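Local coordinates for GST N-terminal domain-containing protein (Pseudomonas syringae pv. tomato, PDB 3IC8), which is a glutathione S-transferase-like protein of unknown function whose fold suggests that it may bind glutathione or a related thiol, at the interface of chains A and B. Residues are numbered along the deposited sequence; one frame, centred on the assembly and turned at random. Chains: chain A/B, uncharacterized GST-like proteinprotein.

Contact 1: the interface of chains A and B. Residues chain A 193, 199-200, 203; chain B 9, 11-12, 36.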
loop_
_atom_site.group_PDB
_atom_site.type_symbol
_atom_site.label_atom_id
_atom_site.label_comp_id
_atom_site.label_asym_id
_atom_site.label_seq_id
_atom_site.Cartn_x
_atom_site.Cartn_y
_atom_site.Cartn_z
ATOM N N LYS A 193 -6.848 1.627 -17.424
ATOM C CA LYS A 193 -5.687 1.934 -16.634
ATOM C C LYS A 193 -4.374 1.870 -17.399
ATOM O O LYS A 193 -3.411 2.401 -16.982
ATOM C CB LYS A 193 -5.633 1.021 -15.435
ATOM C CG LYS A 193 -6.696 1.265 -14.428
ATOM C CD LYS A 193 -6.499 2.555 -13.702
ATOM C CE LYS A 193 -5.707 2.355 -12.462
ATOM N NZ LYS A 193 -5.513 3.595 -11.748
ATOM N N ALA A 199 -7.016 6.629 -18.493
ATOM C CA ALA A 199 -7.039 6.468 -17.054
ATOM C C ALA A 199 -8.027 7.355 -16.285
ATOM O O ALA A 199 -8.559 6.959 -15.291
ATOM C CB ALA A 199 -5.691 6.589 -16.521
ATOM N N PRO A 200 -8.274 8.545 -16.784
ATOM C CA PRO A 200 -9.226 9.452 -16.170
ATOM C C PRO A 200 -10.639 8.901 -16.209
ATOM O O PRO A 200 -11.459 9.269 -15.429
ATOM C CB PRO A 200 -9.091 10.690 -17.027
ATOM C CG PRO A 200 -7.799 10.625 -17.529
ATOM C CD PRO A 200 -7.546 9.239 -17.841
ATOM N N ASP A 203 -9.975 7.199 -12.970
ATOM C CA ASP A 203 -9.399 7.972 -11.883
ATOM C C ASP A 203 -10.249 9.154 -11.403
ATOM O O ASP A 203 -10.088 9.618 -10.307
ATOM C CB ASP A 203 -7.963 8.377 -12.203
ATOM C CG ASP A 203 -7.011 7.207 -12.205
ATOM O OD1 ASP A 203 -7.376 6.151 -11.725
ATOM O OD2 ASP A 203 -5.902 7.323 -12.694
ATOM N N TYR B 9 3.012 6.622 -13.682
ATOM C CA TYR B 9 1.739 6.024 -13.484
ATOM C C TYR B 9 1.961 4.543 -13.699
ATOM O O TYR B 9 2.256 4.120 -14.758
ATOM C CB TYR B 9 0.764 6.601 -14.485
ATOM C CG TYR B 9 -0.676 6.273 -14.233
ATOM C CD1 TYR B 9 -1.419 6.978 -13.318
ATOM C CD2 TYR B 9 -1.296 5.270 -14.924
ATOM C CE1 TYR B 9 -2.702 6.679 -13.096
ATOM C CE2 TYR B 9 -2.578 4.983 -14.707
ATOM C CZ TYR B 9 -3.281 5.682 -13.795
ATOM O OH TYR B 9 -4.570 5.372 -13.592
ATOM N N THR B 11 0.385 1.598 -13.975
ATOM C CA THR B 11 -0.242 0.743 -14.940
ATOM C C THR B 11 -0.016 1.112 -16.398
ATOM O O THR B 11 -0.365 0.364 -17.268
ATOM C CB THR B 11 -1.715 0.557 -14.632
ATOM O OG1 THR B 11 -2.369 1.813 -14.564
ATOM C CG2 THR B 11 -1.871 -0.122 -13.340
ATOM N N SER B 12 0.567 2.262 -16.659
ATOM C CA SER B 12 0.749 2.725 -18.015
ATOM C C SER B 12 1.743 1.941 -18.850
ATOM O O SER B 12 2.835 1.687 -18.428
ATOM C CB SER B 12 1.157 4.176 -17.999
ATOM O OG SER B 12 1.548 4.593 -19.268
ATOM N N SER B 36 -3.228 10.541 -13.245
ATOM C CA SER B 36 -3.676 10.639 -14.618
ATOM C C SER B 36 -4.351 11.966 -14.853
ATOM O O SER B 36 -4.271 12.541 -15.903
ATOM C CB SER B 36 -4.619 9.502 -14.968
ATOM O OG SER B 36 -5.685 9.413 -14.075
#

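Contact 2: the interface of chains A and B. Residues chain A 110, 115-116, 194-196; chain B 13-14, 111.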
loop_
_atom_site.group_PDB
_atom_site.type_symbol
_atom_site.label_atom_id
_atom_site.label_comp_id
_atom_site.label_asym_id
_atom_site.label_seq_id
_atom_site.Cartn_x
_atom_site.Cartn_y
_atom_site.Cartn_z
ATOM N N VAL A 110 -10.348 2.583 -25.205
ATOM C CA VAL A 110 -8.937 2.370 -25.270
ATOM C C VAL A 110 -8.343 2.184 -26.645
ATOM O O VAL A 110 -7.340 2.773 -26.979
ATOM C CB VAL A 110 -8.595 1.159 -24.453
ATOM C CG1 VAL A 110 -7.166 0.828 -24.564
ATOM C CG2 VAL A 110 -8.976 1.374 -23.054
ATOM N N SER A 115 -5.600 7.390 -28.088
ATOM C CA SER A 115 -4.884 6.904 -26.919
ATOM C C SER A 115 -3.386 6.850 -27.054
ATOM O O SER A 115 -2.718 6.551 -26.096
ATOM C CB SER A 115 -5.371 5.509 -26.515
ATOM O OG SER A 115 -6.763 5.436 -26.451
HETATM N N MSE A 116 -2.861 7.122 -28.234
HETATM C CA MSE A 116 -1.436 6.978 -28.482
HETATM C C MSE A 116 -0.670 8.282 -28.375
HETATM O O MSE A 116 -0.816 9.016 -27.410
HETATM C CB MSE A 116 -1.199 6.316 -29.840
HETATM C CG MSE A 116 -0.870 7.238 -30.959
HETATM SE SE MSE A 116 -1.420 6.621 -32.684
HETATM C CE MSE A 116 -2.194 4.970 -32.279
ATOM N N GLN A 194 -4.391 1.215 -18.538
ATOM C CA GLN A 194 -3.243 1.009 -19.387
ATOM C C GLN A 194 -2.648 2.255 -20.028
ATOM O O GLN A 194 -1.518 2.263 -20.427
ATOM C CB GLN A 194 -3.564 -0.018 -20.459
ATOM C CG GLN A 194 -3.951 -1.373 -19.960
ATOM C CD GLN A 194 -3.036 -1.910 -18.921
ATOM O OE1 GLN A 194 -3.419 -2.113 -17.802
ATOM N NE2 GLN A 194 -1.814 -2.130 -19.288
ATOM N N THR A 195 -3.450 3.288 -20.136
ATOM C CA THR A 195 -3.109 4.453 -20.884
ATOM C C THR A 195 -3.373 5.722 -20.112
ATOM O O THR A 195 -4.307 5.830 -19.384
ATOM C CB THR A 195 -3.944 4.493 -22.118
ATOM O OG1 THR A 195 -3.223 3.901 -23.180
ATOM C CG2 THR A 195 -4.281 5.868 -22.451
ATOM N N PRO A 196 -2.504 6.686 -20.289
ATOM C CA PRO A 196 -2.632 7.967 -19.633
ATOM C C PRO A 196 -3.865 8.686 -20.067
ATOM O O PRO A 196 -4.490 9.341 -19.281
ATOM C CB PRO A 196 -1.397 8.690 -20.111
ATOM C CG PRO A 196 -0.447 7.670 -20.321
ATOM C CD PRO A 196 -1.117 6.423 -20.660
ATOM N N LEU B 13 1.353 1.602 -20.063
ATOM C CA LEU B 13 2.208 0.904 -21.002
ATOM C C LEU B 13 3.444 1.692 -21.384
ATOM O O LEU B 13 4.504 1.163 -21.546
ATOM C CB LEU B 13 1.416 0.499 -22.226
ATOM C CG LEU B 13 0.363 -0.520 -21.874
ATOM C CD1 LEU B 13 -0.658 -0.587 -22.902
ATOM C CD2 LEU B 13 0.937 -1.849 -21.614
ATOM N N PHE B 14 3.249 2.986 -21.495
ATOM C CA PHE B 14 4.229 3.964 -21.863
ATOM C C PHE B 14 5.349 4.142 -20.875
ATOM O O PHE B 14 6.395 4.618 -21.211
ATOM C CB PHE B 14 3.541 5.266 -22.111
ATOM C CG PHE B 14 2.639 5.233 -23.255
ATOM C CD1 PHE B 14 3.098 5.486 -24.494
ATOM C CD2 PHE B 14 1.329 4.920 -23.099
ATOM C CE1 PHE B 14 2.283 5.433 -25.536
ATOM C CE2 PHE B 14 0.519 4.880 -24.140
ATOM C CZ PHE B 14 0.988 5.137 -25.362
ATOM N N PHE B 111 -3.331 0.699 -31.126
ATOM C CA PHE B 111 -4.456 1.491 -30.728
ATOM C C PHE B 111 -5.364 1.810 -31.872
ATOM O O PHE B 111 -5.439 2.906 -32.316
ATOM C CB PHE B 111 -4.009 2.736 -29.995
ATOM C CG PHE B 111 -3.314 2.447 -28.718
ATOM C CD1 PHE B 111 -4.001 2.014 -27.617
ATOM C CD2 PHE B 111 -1.965 2.587 -28.618
ATOM C CE1 PHE B 111 -3.346 1.737 -26.466
ATOM C CE2 PHE B 111 -1.328 2.308 -27.476
ATOM C CZ PHE B 111 -2.013 1.885 -26.400
#

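Contact 3: the interface of chains A and B. Residues chain A 9, 11, 36-37; chain B 193, 199-200, 203.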
loop_
_atom_site.group_PDB
_atom_site.type_symbol
_atom_site.label_atom_id
_atom_site.label_comp_id
_atom_site.label_asym_id
_atom_site.label_seq_id
_atom_site.Cartn_x
_atom_site.Cartn_y
_atom_site.Cartn_z
ATOM N N TYR A 9 -2.469 -16.599 -22.919
ATOM C CA TYR A 9 -1.392 -15.812 -23.412
ATOM C C TYR A 9 -1.112 -14.832 -22.329
ATOM O O TYR A 9 -1.908 -14.013 -22.012
ATOM C CB TYR A 9 -1.805 -15.129 -24.699
ATOM C CG TYR A 9 -0.682 -14.537 -25.487
ATOM C CD1 TYR A 9 0.183 -15.319 -26.207
ATOM C CD2 TYR A 9 -0.494 -13.190 -25.514
ATOM C CE1 TYR A 9 1.184 -14.773 -26.901
ATOM C CE2 TYR A 9 0.500 -12.649 -26.206
ATOM C CZ TYR A 9 1.336 -13.435 -26.896
ATOM O OH TYR A 9 2.322 -12.855 -27.579
ATOM N N THR A 11 0.755 -12.160 -21.658
ATOM C CA THR A 11 0.784 -10.731 -21.727
ATOM C C THR A 11 -0.513 -10.131 -22.222
ATOM O O THR A 11 -0.611 -8.955 -22.368
ATOM C CB THR A 11 1.934 -10.248 -22.576
ATOM O OG1 THR A 11 1.932 -10.940 -23.809
ATOM C CG2 THR A 11 3.203 -10.518 -21.899
ATOM N N SER A 36 0.123 -16.943 -30.052
ATOM C CA SER A 36 -0.729 -15.984 -30.718
ATOM C C SER A 36 -1.081 -16.433 -32.125
ATOM O O SER A 36 -2.163 -16.212 -32.610
ATOM C CB SER A 36 -0.080 -14.609 -30.756
ATOM O OG SER A 36 1.303 -14.692 -30.936
ATOM N N ILE A 37 -0.105 -17.033 -32.773
ATOM C CA ILE A 37 -0.145 -17.443 -34.159
ATOM C C ILE A 37 -1.022 -18.639 -34.408
ATOM O O ILE A 37 -1.069 -19.519 -33.578
ATOM C CB ILE A 37 1.234 -17.877 -34.543
ATOM C CG1 ILE A 37 1.988 -16.726 -35.164
ATOM C CG2 ILE A 37 1.167 -19.032 -35.440
ATOM C CD1 ILE A 37 2.812 -16.023 -34.202
ATOM N N LYS B 193 2.270 -7.197 -27.786
ATOM C CA LYS B 193 2.083 -8.370 -26.965
ATOM C C LYS B 193 0.863 -8.311 -26.069
ATOM O O LYS B 193 0.436 -9.295 -25.548
ATOM C CB LYS B 193 3.335 -8.614 -26.148
ATOM C CG LYS B 193 4.472 -9.121 -26.948
ATOM C CD LYS B 193 5.039 -10.353 -26.361
ATOM C CE LYS B 193 4.710 -11.528 -27.194
ATOM N NZ LYS B 193 5.618 -12.644 -26.971
ATOM N N ALA B 199 -0.430 -9.478 -31.322
ATOM C CA ALA B 199 0.691 -10.306 -30.906
ATOM C C ALA B 199 1.506 -10.992 -32.003
ATOM O O ALA B 199 2.667 -11.228 -31.845
ATOM C CB ALA B 199 0.269 -11.273 -29.890
ATOM N N PRO B 200 0.864 -11.304 -33.105
ATOM C CA PRO B 200 1.515 -11.902 -34.252
ATOM C C PRO B 200 2.522 -10.985 -34.883
ATOM O O PRO B 200 3.441 -11.449 -35.490
ATOM C CB PRO B 200 0.360 -12.181 -35.173
ATOM C CG PRO B 200 -0.716 -12.435 -34.276
ATOM C CD PRO B 200 -0.580 -11.484 -33.177
ATOM N N ASP B 203 5.194 -12.146 -32.742
ATOM C CA ASP B 203 5.301 -13.604 -32.670
ATOM C C ASP B 203 5.548 -14.354 -33.977
ATOM O O ASP B 203 6.077 -15.422 -33.965
ATOM C CB ASP B 203 4.121 -14.214 -31.932
ATOM C CG ASP B 203 4.124 -13.916 -30.463
ATOM O OD1 ASP B 203 5.081 -13.349 -29.957
ATOM O OD2 ASP B 203 3.148 -14.256 -29.811
#

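Contact 1: the interface of chains A and B
B:Tyr9 reaches across to chain A and sets its phenol hydroxyl between a lysine and an aspartate. B:Tyr9 OH donates to the carboxylate oxygen OD2 of A:Asp203 at 2.5 Å, arriving on the syn side but 20° out of the carboxylate plane. B:Tyr9 OH also accepts from the side-chain amine NZ of A:Lys193 at 2.7 Å, the lysine chain crossing the tyrosine at about a right angle. B:Ser36 takes the other side of OD2, its OG donating to the anti lone pair, so this oxygen is gripped by two hydroxyls of chain B. Further along, B:Thr11 OG1 bonds to the backbone O of A:Lys193 at 2.7 Å from above the carbonyl plane, while that same O lies in plane at the edge of the tyrosine ring. The methyl CB of A:Ala199 packs on B:Ser36 CB at 3.5 Å and also touches the phenol end of B:Tyr9. Behind this shell, bends at chi2 (-70°) and chi3 (-92°) bring A:Lys193 NZ round to a salt bridge with A:Asp203 OD1 (3.2 Å), which probably helps to fix the carboxylate. Loop residues of B's N-terminal, thioredoxin-like domain thus meet the end of helix 180-193 and the short helix 200-203 of A's helical domain.

Contact 2: the interface of chains A and B
The backbone amide N of B:Leu13 donates to the carbonyl O of A:Gln194 at 3.0 Å, a nearly straight bond (166° at the hydrogen) that ties the start of B's 3-10 helix 13-15 to the chain just past A's helix 180-193. Next to it the two side chains cross: B:Leu13 CD1 rests on A:Gln194 CB at 3.8 Å, and the bend of the glutamine at chi2 (-48°) carries its amide NE2 over to the leucine's CD2 branch. B:Phe14 buries more surface than any other residue here. B:Phe14 CD2 meets A:Pro196 CD at 3.8 Å, and A:Thr195 OG1 lies in plane at the ring edge, alongside rather than over a face. B:Phe111 CD1 comes to 3.5 Å from the carbonyl O of A:Val110 and also touches A:Ser115 CB, while CE1 faces the threonine hydroxyl. The side chains of selenomethionine A:Met116 and B:Phe111 slide past each other in opposite directions, with A:Met116 CE 3.7 Å from B:Phe111 CB. Within chain A, A:Ser115 OG donates to A:Val110 O at 2.8 Å, closing the turn that presents this carbonyl to the ring. Helix 13-15 brings B's N-terminal domain against the segment after A's helix 180-193, whereas B:Phe111, just past B's long helix, sets helical domain against helical domain, beside A's helices 88-110 and 113-115.

Contact 3: the interface of chains A and B
A:Tyr9 and A:Ser36, which have the most surface hidden here (43 and 38 Å²), meet B:Lys193, B:Ala199 and B:Asp203. The phenol OH of A:Tyr9 donates to B:Asp203 OD2 at 2.8 Å, on the syn side but 26° out of the carboxylate plane. Ring and carboxylate planes stand 63° apart. B:Lys193 crosses the tyrosine at about a right angle; its NZ lies 3.4 Å from A:Tyr9 OH, a pair not counted as a hydrogen bond. Instead B:Lys193 NZ makes a salt bridge with B:Asp203 OD1 at 3.1 Å, using that oxygen's syn lone pair. One carboxylate oxygen therefore faces the partner's phenol while the other is held by a lysine of its own chain. A:Ser36 packs through CB on the methyl CB of B:Ala199 at 3.5 Å; its hydroxyl sits implausibly near B:Asp203 OD2, so the detail there is doubtful. A:Tyr9 CZ also rests on B:Ala199 CB (3.8 Å), the one methyl touching both the serine and the ring. On the far side of the tyrosine, A:Thr11 OG1 donates to the backbone O of B:Lys193 at 2.8 Å; chi1 of 50° swings the hydroxyl between backbone N and carbonyl carbon, toward that oxygen. Here loops of A's N-terminal domain dock on B's helical domain, at B:Lys193 and the short helix 200-203.

Contact 3 is the twin of contact 1 with the chains exchanged: residues 9, 11, 36, 193, 199, 200 and 203 serve both, and the centres of their C-alpha atoms lie about 24 Å apart across the two-fold axis. Measured between the same centres, contact 2 is about 9 Å from contact 1 and about 18 Å from contact 3. Contacts 1 and 2 are continuous along both chains, through A:Lys193 and A:Gln194 and through B:Ser12 and B:Leu13. N-terminal domain against helical domain of the partner is the usual pairing in glutathione transferase dimers, so this interface is plausibly biological, although the deposited assembly holds four chains.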